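Long-range contacts in neuraminidase (Influenza A virus, PDB 4K3Y), which is a neuraminidase-like surface protein of a bat influenza virus, built as a beta-propeller ectodomain in a four-chain assembly, whose precise role is not established: residues 42-47 and 337-342; 169-174 and 187-192; 7-12 and 323-328. All blocks are in the same frame, centred on the assembly; numbering follows the deposited sequence.

Contact 1 (42-47 and 337-342); sequences RQNFVS and WIEIAA
Trp337 lays one face of its indole against the backbone of Asn44 and Phe45, while Glu339, two residues along the same strand, reaches past it to the amide end of Asn44. Phe45 CA sits over the five-membered ring in a CH-pi contact, 3.8 Å from the centroid and 18° off the ring normal. Toward the rim of the six-membered ring, on that same face, lies Asn44 O, 3.4 Å from Trp337 CH2. Phe45 touches the indole through its CB, 3.5 Å from Trp337 CZ2; its ring leads away to Phe56. The Val46 and Trp337 side chains pass alongside each other, pointing opposite ways, with Val46 CG2 4.0 Å from Trp337 CB. A water in the indole plane accepts from Trp337 NE1 at 2.8 Å and donates to Val46 O.

Glu339 approaches with an extended chain at about a right angle to Asn44, the carboxylate and amide planes turned 88° apart. Asn44 N donates an almost straight bond of 3.0 Å to Glu339 OE2, arriving from above the carboxylate plane. The amide ND2 also meets this oxygen, but the modelled separation is too short to trust. The other oxygen, OE1, takes a hydrogen from a water that bridges to Gln43 N, and forms a salt bridge with Arg318, so both carboxylate oxygens are held within a buried setting. Asn44 OD1 is hydrogen-bonded to Arg55. The two strands run roughly antiparallel but belong to different sheets, and this meeting of side chains between sheets is characteristic of the seam between neighbouring blades of the neuraminidase beta-propeller.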
loop_
_atom_site.group_PDB
_atom_site.type_symbol
_atom_site.label_atom_id
_atom_site.label_comp_id
_atom_site.label_asym_id
_atom_site.label_seq_id
_atom_site.Cartn_x
_atom_site.Cartn_y
_atom_site.Cartn_z
ATOM N N ARG C 42 20.120 10.378 -2.794
ATOM C CA ARG C 42 21.344 10.918 -2.216
ATOM C C ARG C 42 21.097 11.358 -0.763
ATOM O O ARG C 42 19.947 11.519 -0.342
ATOM C CB ARG C 42 21.914 12.061 -3.075
ATOM C CG ARG C 42 21.103 13.355 -3.091
ATOM C CD ARG C 42 21.907 14.477 -3.764
ATOM N NE ARG C 42 21.594 15.799 -3.221
ATOM C CZ ARG C 42 22.142 16.307 -2.119
ATOM N NH1 ARG C 42 23.030 15.607 -1.426
ATOM N NH2 ARG C 42 21.795 17.517 -1.705
ATOM N N GLN C 43 22.178 11.548 -0.009
ATOM C CA GLN C 43 22.091 11.861 1.415
ATOM C C GLN C 43 21.219 10.819 2.142
ATOM O O GLN C 43 20.343 11.158 2.941
ATOM C CB GLN C 43 21.582 13.299 1.648
ATOM C CG GLN C 43 22.123 13.986 2.926
ATOM C CD GLN C 43 21.033 14.296 3.974
ATOM O OE1 GLN C 43 20.808 15.454 4.325
ATOM N NE2 GLN C 43 20.379 13.257 4.486
ATOM N N ASN C 44 21.468 9.541 1.873
ATOM C CA ASN C 44 20.759 8.496 2.589
ATOM C C ASN C 44 21.169 8.427 4.057
ATOM O O ASN C 44 22.290 8.776 4.430
ATOM C CB ASN C 44 20.955 7.142 1.907
ATOM C CG ASN C 44 20.479 7.145 0.474
ATOM O OD1 ASN C 44 19.346 6.774 0.189
ATOM N ND2 ASN C 44 21.341 7.576 -0.438
ATOM N N PHE C 45 20.228 8.005 4.888
ATOM C CA PHE C 45 20.509 7.653 6.269
ATOM C C PHE C 45 19.308 6.873 6.803
ATOM O O PHE C 45 18.227 6.856 6.200
ATOM C CB PHE C 45 20.798 8.893 7.137
ATOM C CG PHE C 45 19.594 9.750 7.386
ATOM C CD1 PHE C 45 19.226 10.737 6.478
ATOM C CD2 PHE C 45 18.809 9.558 8.526
ATOM C CE1 PHE C 45 18.093 11.535 6.708
ATOM C CE2 PHE C 45 17.681 10.342 8.759
ATOM C CZ PHE C 45 17.326 11.339 7.850
ATOM N N VAL C 46 19.500 6.230 7.943
ATOM C CA VAL C 46 18.464 5.397 8.493
ATOM C C VAL C 46 18.017 5.944 9.835
ATOM O O VAL C 46 18.846 6.345 10.674
ATOM C CB VAL C 46 18.959 3.965 8.649
ATOM C CG1 VAL C 46 17.896 3.087 9.312
ATOM C CG2 VAL C 46 19.336 3.419 7.284
ATOM N N SER C 47 16.700 5.987 10.021
ATOM C CA SER C 47 16.146 6.249 11.340
ATOM C C SER C 47 15.010 5.279 11.644
ATOM O O SER C 47 14.218 4.898 10.759
ATOM C CB SER C 47 15.686 7.686 11.478
ATOM O OG SER C 47 15.571 8.008 12.848
ATOM N N TRP C 337 24.826 2.459 8.828
ATOM C CA TRP C 337 24.583 2.448 7.396
ATOM C C TRP C 337 25.802 3.028 6.683
ATOM O O TRP C 337 26.445 3.950 7.185
ATOM C CB TRP C 337 23.326 3.250 7.035
ATOM C CG TRP C 337 23.342 4.668 7.568
ATOM C CD1 TRP C 337 22.721 5.113 8.691
ATOM C CD2 TRP C 337 24.003 5.811 6.995
ATOM N NE1 TRP C 337 22.942 6.456 8.858
ATOM C CE2 TRP C 337 23.726 6.913 7.832
ATOM C CE3 TRP C 337 24.800 6.010 5.858
ATOM C CZ2 TRP C 337 24.229 8.198 7.583
ATOM C CZ3 TRP C 337 25.301 7.291 5.610
ATOM C CH2 TRP C 337 25.011 8.366 6.472
ATOM N N ILE C 338 26.098 2.476 5.511
ATOM C CA ILE C 338 27.154 2.958 4.642
ATOM C C ILE C 338 26.593 3.341 3.278
ATOM O O ILE C 338 26.095 2.476 2.556
ATOM C CB ILE C 338 28.178 1.849 4.372
ATOM C CG1 ILE C 338 28.691 1.230 5.679
ATOM C CG2 ILE C 338 29.321 2.372 3.492
ATOM C CD1 ILE C 338 29.736 0.130 5.449
ATOM N N GLU C 339 26.688 4.620 2.910
ATOM C CA GLU C 339 26.359 5.046 1.538
ATOM C C GLU C 339 27.476 4.677 0.524
ATOM O O GLU C 339 28.671 4.881 0.760
ATOM C CB GLU C 339 25.997 6.535 1.484
ATOM C CG GLU C 339 25.255 6.969 0.210
ATOM C CD GLU C 339 24.688 8.396 0.299
ATOM O OE1 GLU C 339 25.382 9.317 0.815
ATOM O OE2 GLU C 339 23.536 8.594 -0.153
ATOM N N ILE C 340 27.036 4.130 -0.604
ATOM C CA ILE C 340 27.852 3.500 -1.641
ATOM C C ILE C 340 27.682 4.264 -2.964
ATOM O O ILE C 340 26.562 4.601 -3.348
ATOM C CB ILE C 340 27.311 2.043 -1.847
ATOM C CG1 ILE C 340 27.622 1.191 -0.629
ATOM C CG2 ILE C 340 27.810 1.394 -3.108
ATOM C CD1 ILE C 340 28.948 1.521 -0.028
ATOM N N ALA C 341 28.766 4.550 -3.673
ATOM C CA ALA C 341 28.613 5.067 -5.034
ATOM C C ALA C 341 28.227 3.896 -5.932
ATOM O O ALA C 341 28.878 2.853 -5.898
ATOM C CB ALA C 341 29.887 5.699 -5.510
ATOM N N ALA C 342 27.160 4.057 -6.716
ATOM C CA ALA C 342 26.685 2.994 -7.610
ATOM C C ALA C 342 26.222 3.525 -8.975
ATOM O O ALA C 342 26.287 4.726 -9.254
ATOM C CB ALA C 342 25.569 2.201 -6.942
HETATM O O HOH W 1 24.943 11.975 -0.530
HETATM O O HOH W 2 21.385 7.683 10.869
#

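Contact 2 (169-174 and 187-192); sequences SSHRLY and LDTTGF
Leu187 and His171 meet at the outer edge of one antiparallel propeller blade, where strand 180-187 runs out beside strand 170-177 and the chain leaves through a turn. Leu187 N donates to His171 O at 3.0 Å, the one direct hydrogen bond between the two segments. With CG anti to the carbonyl carbon (chi1 -59°), the Leu187 side chain lies against the neighbouring strand. Its CD1 lies 3.9 Å from Leu173 N and its CD2 4.2 Å from Leu173 CB; Tyr230 and Phe232 of the next blade pack on the same leucine. Beyond it the chain makes a type II turn from Thr189 to Phe192, with Gly191 at the position of positive phi. Thr189 CB lies over one face of the Phe192 ring, toward its rim. Thr189 turns toward the strand and crosses the His171 side chain at about a right angle. A water bound to Thr189 OG1, 2.9 Å away, also meets Ser169 O and Thr189 O, bridging the segments. His171 NE2 makes a weak hydrogen bond to Ser169 OG, which is also bonded to Asn193. On the ring's edge, in its plane, Thr189 OG1 comes 3.3 Å from His171 CD2.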
loop_
_atom_site.group_PDB
_atom_site.type_symbol
_atom_site.label_atom_id
_atom_site.label_comp_id
_atom_site.label_asym_id
_atom_site.label_seq_id
_atom_site.Cartn_x
_atom_site.Cartn_y
_atom_site.Cartn_z
ATOM N N SER C 169 32.929 27.805 11.890
ATOM C CA SER C 169 31.635 27.136 12.003
ATOM C C SER C 169 31.058 27.260 13.413
ATOM O O SER C 169 31.778 27.093 14.406
ATOM C CB SER C 169 31.772 25.657 11.631
ATOM O OG SER C 169 32.908 25.075 12.245
ATOM N N SER C 170 29.764 27.557 13.508
ATOM C CA SER C 170 29.091 27.502 14.802
ATOM C C SER C 170 28.135 26.313 14.844
ATOM O O SER C 170 27.598 25.900 13.812
ATOM C CB SER C 170 28.368 28.815 15.105
ATOM O OG SER C 170 27.450 29.154 14.080
ATOM N N HIS C 171 27.934 25.747 16.029
ATOM C CA HIS C 171 27.061 24.578 16.165
ATOM C C HIS C 171 26.156 24.680 17.392
ATOM O O HIS C 171 26.552 25.205 18.434
ATOM C CB HIS C 171 27.897 23.291 16.184
ATOM C CG HIS C 171 28.909 23.236 15.082
ATOM N ND1 HIS C 171 28.603 22.803 13.810
ATOM C CD2 HIS C 171 30.208 23.617 15.047
ATOM C CE1 HIS C 171 29.677 22.893 13.046
ATOM N NE2 HIS C 171 30.665 23.385 13.773
ATOM N N ARG C 172 24.931 24.194 17.253
ATOM C CA ARG C 172 23.948 24.305 18.320
ATOM C C ARG C 172 23.246 22.996 18.638
ATOM O O ARG C 172 22.900 22.218 17.743
ATOM C CB ARG C 172 22.912 25.367 17.965
ATOM C CG ARG C 172 23.437 26.784 18.093
ATOM C CD ARG C 172 22.364 27.774 17.729
ATOM N NE ARG C 172 22.774 29.146 18.001
ATOM C CZ ARG C 172 21.962 30.195 17.889
ATOM N NH1 ARG C 172 20.697 30.010 17.516
ATOM N NH2 ARG C 172 22.410 31.423 18.155
ATOM N N LEU C 173 23.042 22.767 19.929
ATOM C CA LEU C 173 22.281 21.621 20.409
ATOM C C LEU C 173 20.795 21.985 20.544
ATOM O O LEU C 173 20.437 22.877 21.303
ATOM C CB LEU C 173 22.833 21.173 21.759
ATOM C CG LEU C 173 23.145 19.688 21.883
ATOM C CD1 LEU C 173 23.430 19.332 23.334
ATOM C CD2 LEU C 173 21.998 18.846 21.324
ATOM N N TYR C 174 19.931 21.301 19.801
ATOM C CA TYR C 174 18.496 21.572 19.882
ATOM C C TYR C 174 17.727 20.450 20.581
ATOM O O TYR C 174 17.940 19.264 20.307
ATOM C CB TYR C 174 17.897 21.839 18.494
ATOM C CG TYR C 174 18.209 23.216 17.945
ATOM C CD1 TYR C 174 19.415 23.467 17.294
ATOM C CD2 TYR C 174 17.302 24.262 18.072
ATOM C CE1 TYR C 174 19.715 24.716 16.794
ATOM C CE2 TYR C 174 17.596 25.522 17.573
ATOM C CZ TYR C 174 18.808 25.739 16.934
ATOM O OH TYR C 174 19.133 26.976 16.425
ATOM N N LEU C 187 27.147 25.407 21.353
ATOM C CA LEU C 187 28.253 24.530 21.691
ATOM C C LEU C 187 29.578 25.243 21.461
ATOM O O LEU C 187 29.735 26.003 20.496
ATOM C CB LEU C 187 28.191 23.253 20.859
ATOM C CG LEU C 187 26.919 22.411 20.988
ATOM C CD1 LEU C 187 26.771 21.537 19.777
ATOM C CD2 LEU C 187 26.952 21.548 22.232
ATOM N N ASP C 188 30.532 24.996 22.349
ATOM C CA ASP C 188 31.828 25.631 22.230
ATOM C C ASP C 188 32.726 24.830 21.289
ATOM O O ASP C 188 33.350 23.849 21.698
ATOM C CB ASP C 188 32.471 25.772 23.608
ATOM C CG ASP C 188 33.628 26.746 23.612
ATOM O OD1 ASP C 188 33.716 27.558 22.665
ATOM O OD2 ASP C 188 34.441 26.698 24.561
ATOM N N THR C 189 32.777 25.250 20.026
ATOM C CA THR C 189 33.635 24.604 19.032
ATOM C C THR C 189 34.773 25.520 18.581
ATOM O O THR C 189 35.077 25.608 17.388
ATOM C CB THR C 189 32.831 24.129 17.809
ATOM O OG1 THR C 189 32.045 25.216 17.296
ATOM C CG2 THR C 189 31.910 22.972 18.203
ATOM N N THR C 190 35.391 26.207 19.539
ATOM C CA THR C 190 36.530 27.070 19.242
ATOM C C THR C 190 37.739 26.216 18.915
ATOM O O THR C 190 38.176 25.399 19.738
ATOM C CB THR C 190 36.887 28.004 20.421
ATOM O OG1 THR C 190 36.065 27.686 21.551
ATOM C CG2 THR C 190 36.670 29.465 20.036
ATOM N N GLY C 191 38.265 26.387 17.703
ATOM C CA GLY C 191 39.466 25.684 17.295
ATOM C C GLY C 191 39.243 24.420 16.491
ATOM O O GLY C 191 40.207 23.839 15.997
ATOM N N PHE C 192 37.988 23.980 16.367
ATOM C CA PHE C 192 37.661 22.852 15.485
ATOM C C PHE C 192 36.333 23.007 14.749
ATOM O O PHE C 192 35.576 23.955 14.981
ATOM C CB PHE C 192 37.679 21.517 16.238
ATOM C CG PHE C 192 36.628 21.401 17.308
ATOM C CD1 PHE C 192 36.813 22.003 18.542
ATOM C CD2 PHE C 192 35.463 20.679 17.087
ATOM C CE1 PHE C 192 35.855 21.897 19.534
ATOM C CE2 PHE C 192 34.494 20.566 18.080
ATOM C CZ PHE C 192 34.693 21.178 19.304
HETATM O O HOH W 3 33.875 25.996 15.126
#

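Contact 3 (7-12 and 323-328); sequences TPLVLG and QPAYES
Leu11 and Ala325 form the middle of this meeting of two loops, with Leu11 CD2 3.8 Å from Ala325 CB. Leu9 adds a second methyl to the same alanine, its CD1 4.2 Å from Ala325 CB, so that one small side chain receives both leucines. The other branch of Leu11 turns to Gln323: Leu11 CD1 lies 3.7 Å from Gln323 OE1, and the two side chains cross at about a right angle. At the margin Glu327 OE2 stands 3.9 Å from Gly12 N, too far for a bond.

A second shell surrounds these groups. Gln323 NE2 is held by the carbonyl of Tyr201, which the Leu11 side chain also touches, and Leu11 N donates to Asn152. Gln332 joins the two loops, accepting from Gly12 N through its OE1 and donating to Pro324 O through its NE2. Farther out, Tyr326 packs on Ile129 of a second subunit, at the subunit boundary. Ser328 OG bonds to a glycan sugar.

The N-terminal arm 7-12 thus lies against a last-blade loop between strands 315-322 and 335-343. With no hydrogen bond between the segments, direct contact is largely aliphatic, and a polar link runs indirectly through Gln332.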
loop_
_atom_site.group_PDB
_atom_site.type_symbol
_atom_site.label_atom_id
_atom_site.label_comp_id
_atom_site.label_asym_id
_atom_site.label_seq_id
_atom_site.Cartn_x
_atom_site.Cartn_y
_atom_site.Cartn_z
ATOM N N THR C 7 2.729 5.155 23.023
ATOM C CA THR C 7 3.645 5.440 24.132
ATOM C C THR C 7 5.002 5.980 23.658
ATOM O O THR C 7 5.464 5.625 22.563
ATOM C CB THR C 7 3.816 4.187 25.041
ATOM O OG1 THR C 7 3.134 4.406 26.282
ATOM C CG2 THR C 7 5.304 3.855 25.320
ATOM N N PRO C 8 5.636 6.853 24.471
ATOM C CA PRO C 8 6.940 7.415 24.097
ATOM C C PRO C 8 8.006 6.346 23.831
ATOM O O PRO C 8 8.110 5.352 24.568
ATOM C CB PRO C 8 7.325 8.255 25.321
ATOM C CG PRO C 8 6.045 8.610 25.951
ATOM C CD PRO C 8 5.162 7.396 25.756
ATOM N N LEU C 9 8.709 6.526 22.739
ATOM C CA LEU C 9 9.845 5.665 22.439
ATOM C C LEU C 9 10.933 5.786 23.507
ATOM O O LEU C 9 11.381 6.892 23.856
ATOM C CB LEU C 9 10.420 5.992 21.055
ATOM C CG LEU C 9 11.483 5.030 20.494
ATOM C CD1 LEU C 9 11.237 4.756 19.027
ATOM C CD2 LEU C 9 12.898 5.563 20.699
ATOM N N VAL C 10 11.349 4.632 24.023
ATOM C CA VAL C 10 12.390 4.583 25.039
ATOM C C VAL C 10 13.441 3.519 24.703
ATOM O O VAL C 10 13.127 2.349 24.458
ATOM C CB VAL C 10 11.796 4.393 26.457
ATOM C CG1 VAL C 10 10.719 3.324 26.442
ATOM C CG2 VAL C 10 12.892 4.067 27.462
ATOM N N LEU C 11 14.693 3.962 24.674
ATOM C CA LEU C 11 15.810 3.123 24.279
ATOM C C LEU C 11 16.412 2.417 25.488
ATOM O O LEU C 11 16.323 2.920 26.616
ATOM C CB LEU C 11 16.892 3.981 23.612
ATOM C CG LEU C 11 16.507 4.852 22.414
ATOM C CD1 LEU C 11 17.646 5.799 22.064
ATOM C CD2 LEU C 11 16.139 3.997 21.209
ATOM N N GLY C 12 17.031 1.263 25.243
ATOM C CA GLY C 12 17.768 0.552 26.272
ATOM C C GLY C 12 18.896 1.398 26.834
ATOM O O GLY C 12 19.591 2.105 26.100
ATOM N N GLN C 323 19.925 3.301 15.936
ATOM C CA GLN C 323 19.449 2.300 16.906
ATOM C C GLN C 323 17.999 1.862 16.653
ATOM O O GLN C 323 17.072 2.671 16.760
ATOM C CB GLN C 323 19.577 2.842 18.327
ATOM C CG GLN C 323 21.013 2.963 18.807
ATOM C CD GLN C 323 21.153 3.846 20.052
ATOM O OE1 GLN C 323 20.617 4.969 20.110
ATOM N NE2 GLN C 323 21.879 3.342 21.054
ATOM N N PRO C 324 17.796 0.576 16.311
ATOM C CA PRO C 324 16.442 0.026 16.138
ATOM C C PRO C 324 15.741 -0.044 17.492
ATOM O O PRO C 324 16.421 -0.371 18.471
ATOM C CB PRO C 324 16.702 -1.399 15.619
ATOM C CG PRO C 324 18.123 -1.418 15.177
ATOM C CD PRO C 324 18.836 -0.435 16.056
ATOM N N ALA C 325 14.443 0.257 17.567
ATOM C CA ALA C 325 13.751 0.155 18.854
ATOM C C ALA C 325 12.311 -0.341 18.765
ATOM O O ALA C 325 11.410 0.200 19.426
ATOM C CB ALA C 325 13.825 1.475 19.626
ATOM N N TYR C 326 12.098 -1.357 17.937
ATOM C CA TYR C 326 10.877 -2.159 18.009
ATOM C C TYR C 326 11.273 -3.520 18.582
ATOM O O TYR C 326 10.808 -4.589 18.164
ATOM C CB TYR C 326 10.166 -2.251 16.662
ATOM C CG TYR C 326 11.051 -2.574 15.474
ATOM C CD1 TYR C 326 11.816 -1.590 14.848
ATOM C CD2 TYR C 326 11.096 -3.862 14.959
ATOM C CE1 TYR C 326 12.611 -1.893 13.754
ATOM C CE2 TYR C 326 11.880 -4.171 13.872
ATOM C CZ TYR C 326 12.635 -3.188 13.269
ATOM O OH TYR C 326 13.414 -3.519 12.181
ATOM N N GLU C 327 12.161 -3.428 19.565
ATOM C CA GLU C 327 12.665 -4.558 20.311
ATOM C C GLU C 327 11.706 -4.899 21.441
ATOM O O GLU C 327 10.851 -4.097 21.825
ATOM C CB GLU C 327 14.052 -4.219 20.890
ATOM C CG GLU C 327 14.331 -2.700 21.108
ATOM C CD GLU C 327 14.651 -2.328 22.561
ATOM O OE1 GLU C 327 14.221 -3.054 23.484
ATOM O OE2 GLU C 327 15.328 -1.298 22.784
ATOM N N SER C 328 11.831 -6.121 21.934
ATOM C CA SER C 328 11.369 -6.460 23.257
ATOM C C SER C 328 12.600 -7.137 23.834
ATOM O O SER C 328 12.509 -8.160 24.527
ATOM C CB SER C 328 10.169 -7.396 23.210
ATOM O OG SER C 328 9.167 -6.979 24.121
#

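How the contacts relate
From the N terminus the chain first passes 7-12, ahead of the strand 20-26 that joins the last blade's sheet, and then 42-47 in the following blade. Contact 2 comes next and closes only a short hairpin, tying strand 170-177 to the turn beyond its partner strand within a single blade. Much later 323-328 returns to 7-12, and 337-342 to 42-47, so contacts 1 and 3 cross and both loops enclose contact 2. Contact 1 joins two blades across the ring closure; contact 3 ties the N-terminal arm to a loop of the last blade. Contacts 1 and 3 come within about 6 Å at their nearest atoms without touching.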